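Local coordinates for protein lysine-specific demethylase REF6 (Arabidopsis thaliana, PDB 6A58) that demethylates di- and trimethylated lysine of histone H3 and binds DNA through its four C2H2 zinc fingers, the part present here, at residues C83-K88 against T94-V99; Q115-V120 against S124-K129. One frame throughout, in Å; residues are numbered along the deposited sequence.

Contact 1 (C83-K88 against T94-V99); sequences CKMTFK and TEHIRV. With ZN (zinc ion), chain D.
His96 meets Cys83 at a zinc ion and Phe87 over one face of its ring, two contacts that help join hairpin to helix in the beta-beta-alpha fold of a C2H2 zinc finger, here the third of the array. Its imidazole stands out from helix 90-101 with CG anti to the backbone N (chi1 166°), a setting that carries the ring across to the beta hairpin and leads NE2 to the metal at 2.1 Å. Phe87, on strand 86-87, comes in nearly at right angles to the histidine side chain, and its CZ lies 3.2 Å from His96 CG, above the imidazole but offset toward the rim. The two ring planes are inclined by 40° with centroids 4.9 Å apart. CZ also touches His96 CB, so the phenyl end is wedged against the root of the zinc ligand. Replacing Phe87 by an alanine would strip the phenyl from this face and is likely to open a gap beside His96 CB and CG, with the imidazole held mainly by its metal bond. Met85, its chain bent at the thioether, brings SD to 3.4 Å from His96 CE1, an oblique sulfur-aromatic approach. Cys83 instead comes to the imidazole at its edge. Cys78 and His100 complete the four-coordinate site, and the His100 ring meets that of His96 almost perpendicularly. At the metal, Cys83 SG binds zinc at 2.3 Å and also accepts a weak hydrogen bond from Met85 N, 3.6 Å away.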
# COMPACT_ATOMS: atom_id res chain seq x y z
N CYS A 83 9.00 -11.01 -16.33
CA CYS A 83 8.86 -10.77 -14.91
C CYS A 83 7.42 -11.01 -14.48
O CYS A 83 6.50 -10.48 -15.10
CB CYS A 83 9.27 -9.34 -14.57
SG CYS A 83 9.32 -9.02 -12.80
N LYS A 84 7.25 -11.80 -13.43
CA LYS A 84 5.92 -12.16 -12.92
C LYS A 84 5.58 -11.44 -11.61
O LYS A 84 4.58 -11.78 -10.97
CB LYS A 84 5.84 -13.68 -12.74
CG LYS A 84 6.15 -14.46 -14.01
CD LYS A 84 5.76 -15.93 -13.89
CE LYS A 84 6.00 -16.66 -15.21
NZ LYS A 84 5.45 -18.04 -15.20
N MET A 85 6.38 -10.45 -11.22
CA MET A 85 6.17 -9.74 -9.96
C MET A 85 4.96 -8.81 -10.06
O MET A 85 4.68 -8.25 -11.11
CB MET A 85 7.41 -8.96 -9.54
CG MET A 85 8.60 -9.86 -9.23
SD MET A 85 9.81 -9.10 -8.14
CE MET A 85 8.92 -9.07 -6.59
N THR A 86 4.27 -8.67 -8.93
CA THR A 86 3.05 -7.87 -8.83
C THR A 86 3.13 -6.97 -7.60
O THR A 86 3.88 -7.26 -6.66
CB THR A 86 1.81 -8.77 -8.73
OG1 THR A 86 1.99 -9.73 -7.68
CG2 THR A 86 1.57 -9.50 -10.04
N PHE A 87 2.37 -5.88 -7.63
CA PHE A 87 2.47 -4.83 -6.61
C PHE A 87 1.12 -4.27 -6.20
O PHE A 87 0.18 -4.22 -6.99
CB PHE A 87 3.38 -3.71 -7.11
CG PHE A 87 4.74 -4.21 -7.49
CD1 PHE A 87 5.71 -4.39 -6.51
CD2 PHE A 87 5.01 -4.61 -8.79
CE1 PHE A 87 6.95 -4.90 -6.84
CE2 PHE A 87 6.25 -5.13 -9.12
CZ PHE A 87 7.22 -5.27 -8.14
N LYS A 88 1.05 -3.86 -4.93
CA LYS A 88 -0.12 -3.20 -4.38
C LYS A 88 -0.21 -1.74 -4.79
O LYS A 88 -1.30 -1.26 -5.14
CB LYS A 88 -0.10 -3.30 -2.85
N THR A 94 6.99 1.15 -9.64
CA THR A 94 7.94 2.06 -10.28
C THR A 94 9.37 1.87 -9.75
O THR A 94 10.32 1.81 -10.53
CB THR A 94 7.49 3.53 -10.14
OG1 THR A 94 6.24 3.70 -10.81
CG2 THR A 94 8.52 4.49 -10.74
N GLU A 95 9.51 1.79 -8.43
CA GLU A 95 10.81 1.50 -7.81
C GLU A 95 11.37 0.16 -8.30
O GLU A 95 12.55 0.08 -8.65
CB GLU A 95 10.71 1.52 -6.28
CG GLU A 95 10.65 2.93 -5.70
CD GLU A 95 10.74 2.97 -4.18
OE1 GLU A 95 10.72 1.91 -3.52
OE2 GLU A 95 10.82 4.09 -3.64
N HIS A 96 10.53 -0.87 -8.33
CA HIS A 96 10.94 -2.18 -8.82
C HIS A 96 11.46 -2.18 -10.26
O HIS A 96 12.46 -2.85 -10.55
CB HIS A 96 9.81 -3.20 -8.71
CG HIS A 96 10.05 -4.45 -9.49
ND1 HIS A 96 10.90 -5.45 -9.05
CD2 HIS A 96 9.58 -4.86 -10.69
CE1 HIS A 96 10.93 -6.42 -9.95
NE2 HIS A 96 10.14 -6.09 -10.95
N ILE A 97 10.79 -1.45 -11.15
CA ILE A 97 11.19 -1.40 -12.57
C ILE A 97 12.64 -0.91 -12.73
O ILE A 97 13.34 -1.33 -13.66
CB ILE A 97 10.20 -0.56 -13.41
CG1 ILE A 97 8.83 -1.25 -13.48
CG2 ILE A 97 10.71 -0.35 -14.83
CD1 ILE A 97 7.69 -0.33 -13.84
N ARG A 98 13.10 -0.05 -11.82
CA ARG A 98 14.49 0.41 -11.83
C ARG A 98 15.51 -0.73 -11.69
O ARG A 98 16.64 -0.59 -12.16
CB ARG A 98 14.73 1.46 -10.74
CG ARG A 98 13.93 2.75 -10.92
CD ARG A 98 14.06 3.64 -9.70
NE ARG A 98 13.05 4.69 -9.71
CZ ARG A 98 12.64 5.37 -8.64
NH1 ARG A 98 13.16 5.14 -7.43
NH2 ARG A 98 11.70 6.30 -8.78
N VAL A 99 15.11 -1.83 -11.06
CA VAL A 99 15.98 -3.02 -10.96
C VAL A 99 16.28 -3.55 -12.37
O VAL A 99 17.42 -3.93 -12.66
CB VAL A 99 15.36 -4.14 -10.09
CG1 VAL A 99 16.24 -5.39 -10.07
CG2 VAL A 99 15.12 -3.64 -8.67
ZN ZN D . 9.77 -6.81 -12.89

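Contact 2 (Q115-V120 against S124-K129); sequences QTFRFV and SRHKRK. With ZN (zinc ion), chain E.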
# COMPACT_ATOMS: atom_id res chain seq x y z
N GLN A 115 28.30 8.14 -4.21
CA GLN A 115 27.43 6.98 -4.05
C GLN A 115 26.08 7.24 -4.71
O GLN A 115 25.59 8.37 -4.67
CB GLN A 115 27.27 6.66 -2.57
CG GLN A 115 26.82 5.24 -2.28
CD GLN A 115 27.10 4.77 -0.86
OE1 GLN A 115 27.95 5.31 -0.15
NE2 GLN A 115 26.38 3.74 -0.44
N THR A 116 25.50 6.20 -5.33
CA THR A 116 24.18 6.30 -5.96
C THR A 116 23.20 5.30 -5.34
O THR A 116 23.61 4.29 -4.75
CB THR A 116 24.23 6.03 -7.47
OG1 THR A 116 24.52 4.65 -7.71
CG2 THR A 116 25.27 6.91 -8.15
N PHE A 117 21.91 5.59 -5.49
CA PHE A 117 20.83 4.79 -4.88
C PHE A 117 19.67 4.62 -5.85
O PHE A 117 19.40 5.50 -6.67
CB PHE A 117 20.37 5.45 -3.57
CG PHE A 117 21.51 5.73 -2.64
CD1 PHE A 117 21.94 4.76 -1.75
CD2 PHE A 117 22.20 6.94 -2.71
CE1 PHE A 117 23.02 5.00 -0.91
CE2 PHE A 117 23.28 7.18 -1.88
CZ PHE A 117 23.69 6.21 -0.98
N ARG A 118 19.00 3.47 -5.75
CA ARG A 118 17.86 3.14 -6.60
C ARG A 118 16.55 3.67 -6.03
O ARG A 118 15.67 4.08 -6.79
CB ARG A 118 17.75 1.62 -6.79
CG ARG A 118 16.75 1.20 -7.86
CD ARG A 118 16.72 -0.31 -8.08
NE ARG A 118 18.06 -0.90 -8.15
CZ ARG A 118 18.92 -0.76 -9.16
NH1 ARG A 118 18.64 -0.02 -10.24
NH2 ARG A 118 20.11 -1.36 -9.08
N PHE A 119 16.42 3.63 -4.70
CA PHE A 119 15.21 4.07 -4.00
C PHE A 119 15.55 5.26 -3.12
O PHE A 119 16.64 5.33 -2.55
CB PHE A 119 14.63 2.94 -3.14
CG PHE A 119 14.61 1.59 -3.80
CD1 PHE A 119 14.16 1.44 -5.11
CD2 PHE A 119 15.02 0.46 -3.11
CE1 PHE A 119 14.14 0.18 -5.72
CE2 PHE A 119 15.00 -0.80 -3.71
CZ PHE A 119 14.56 -0.93 -5.01
N VAL A 120 14.60 6.20 -3.00
CA VAL A 120 14.81 7.41 -2.20
C VAL A 120 15.02 7.11 -0.70
O VAL A 120 15.79 7.81 -0.04
CB VAL A 120 13.68 8.45 -2.40
CG1 VAL A 120 12.38 8.02 -1.72
CG2 VAL A 120 14.11 9.83 -1.91
N SER A 124 17.85 8.57 1.66
CA SER A 124 17.54 9.23 2.94
C SER A 124 18.24 8.56 4.12
O SER A 124 18.75 9.24 5.01
CB SER A 124 16.03 9.23 3.19
OG SER A 124 15.35 9.98 2.19
N ARG A 125 18.27 7.22 4.12
CA ARG A 125 18.99 6.45 5.14
C ARG A 125 20.49 6.74 5.13
O ARG A 125 21.11 6.86 6.19
CB ARG A 125 18.74 4.95 4.94
CG ARG A 125 19.36 4.05 6.00
CD ARG A 125 18.83 2.63 5.91
NE ARG A 125 19.10 2.01 4.62
CZ ARG A 125 18.71 0.78 4.26
NH1 ARG A 125 18.03 0.00 5.10
NH2 ARG A 125 19.01 0.33 3.05
N HIS A 126 21.07 6.84 3.93
CA HIS A 126 22.49 7.19 3.76
C HIS A 126 22.81 8.58 4.32
O HIS A 126 23.81 8.75 5.01
CB HIS A 126 22.89 7.10 2.28
CG HIS A 126 24.29 7.57 2.00
ND1 HIS A 126 25.40 6.81 2.31
CD2 HIS A 126 24.75 8.69 1.41
CE1 HIS A 126 26.49 7.47 1.94
NE2 HIS A 126 26.12 8.61 1.39
N LYS A 127 21.97 9.56 4.00
CA LYS A 127 22.13 10.94 4.49
C LYS A 127 21.96 11.06 6.01
O LYS A 127 22.57 11.93 6.62
CB LYS A 127 21.19 11.90 3.77
CG LYS A 127 21.59 12.18 2.32
CD LYS A 127 20.71 13.24 1.67
CE LYS A 127 19.33 12.71 1.32
NZ LYS A 127 18.50 13.72 0.61
N ARG A 128 21.12 10.21 6.60
CA ARG A 128 20.97 10.15 8.07
C ARG A 128 22.16 9.46 8.74
O ARG A 128 22.70 9.97 9.72
CB ARG A 128 19.68 9.44 8.47
CG ARG A 128 18.41 10.26 8.29
CD ARG A 128 17.24 9.64 9.05
NE ARG A 128 16.99 8.25 8.65
CZ ARG A 128 16.25 7.86 7.61
NH1 ARG A 128 15.65 8.73 6.80
NH2 ARG A 128 16.11 6.55 7.37
N LYS A 129 22.55 8.30 8.21
CA LYS A 129 23.63 7.48 8.78
C LYS A 129 24.98 8.20 8.73
O LYS A 129 25.70 8.25 9.73
CB LYS A 129 23.72 6.13 8.07
CG LYS A 129 24.65 5.12 8.75
CD LYS A 129 24.56 3.73 8.13
CE LYS A 129 23.57 2.82 8.85
NZ LYS A 129 22.15 3.25 8.72
ZN ZN E . 27.22 10.20 0.44
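Phe117 drives its CZ against His126, 3.3 Å from CG and over one face of the imidazole, and this is the tight part of the contact in the fourth C2H2 finger. The phenylalanine is buried, the side chains cross at about a right angle, and the ring planes are 40° apart. A chi1 of 174° swings the His126 ring away from its own backbone N and toward strand 116-117, which lets NE2 bind the zinc ion at 2.1 Å; Cys108, Cys113 and His132 supply the other ligands.

Looser are Gln115 and the side chains of Val120 and Ser124. Gln115, an exposed residue, extends its chain toward the imidazole and sets OE1 3.3 Å from His126 CE1, with the amide plane turned 56° from the ring. At the start of helix 120-129, where Phe119 is the N-cap, Val120 CG2 and Ser124 OG stay 4.3 Å apart. The backbone there is tight: Val120 O accepts a nearly straight helical bond from Ser124 N at 2.8 Å, and a second from Ser124 OG at 3.1 Å, which arrives from above the carbonyl plane.

The chemistry thus divides: apolar contact and metal coordination fix the histidine, while the doubly gripped carbonyl ties down the first helical turn. The polar Gln115 oxygen beside CE1, a ring carbon that zinc binding would be expected to make more positive, is probably a mildly favourable electrostatic neighbour.

How the contacts relate
From the N terminus, the chain passes the first two fingers and reaches strand 76-77, which pairs with strand 86-87. Contact 1 then closes the loop that runs from strand 86-87 through the first turn of helix 90-101. Past that helix, strands 106-107 and 116-117 form the next hairpin, and contact 2 does the same from strand 116-117 through the start of helix 120-129. The contacts follow in series, neither nesting nor crossing, with centres about 20 Å apart; each ties hairpin to helix within its own finger. Yet the fingers touch: Arg98 NH1 probably donates a hydrogen bond to Arg118 O, while the Phe119 ring packs against the backbone of Glu95, joining the third finger's helix to the fourth finger's strand-to-helix turn.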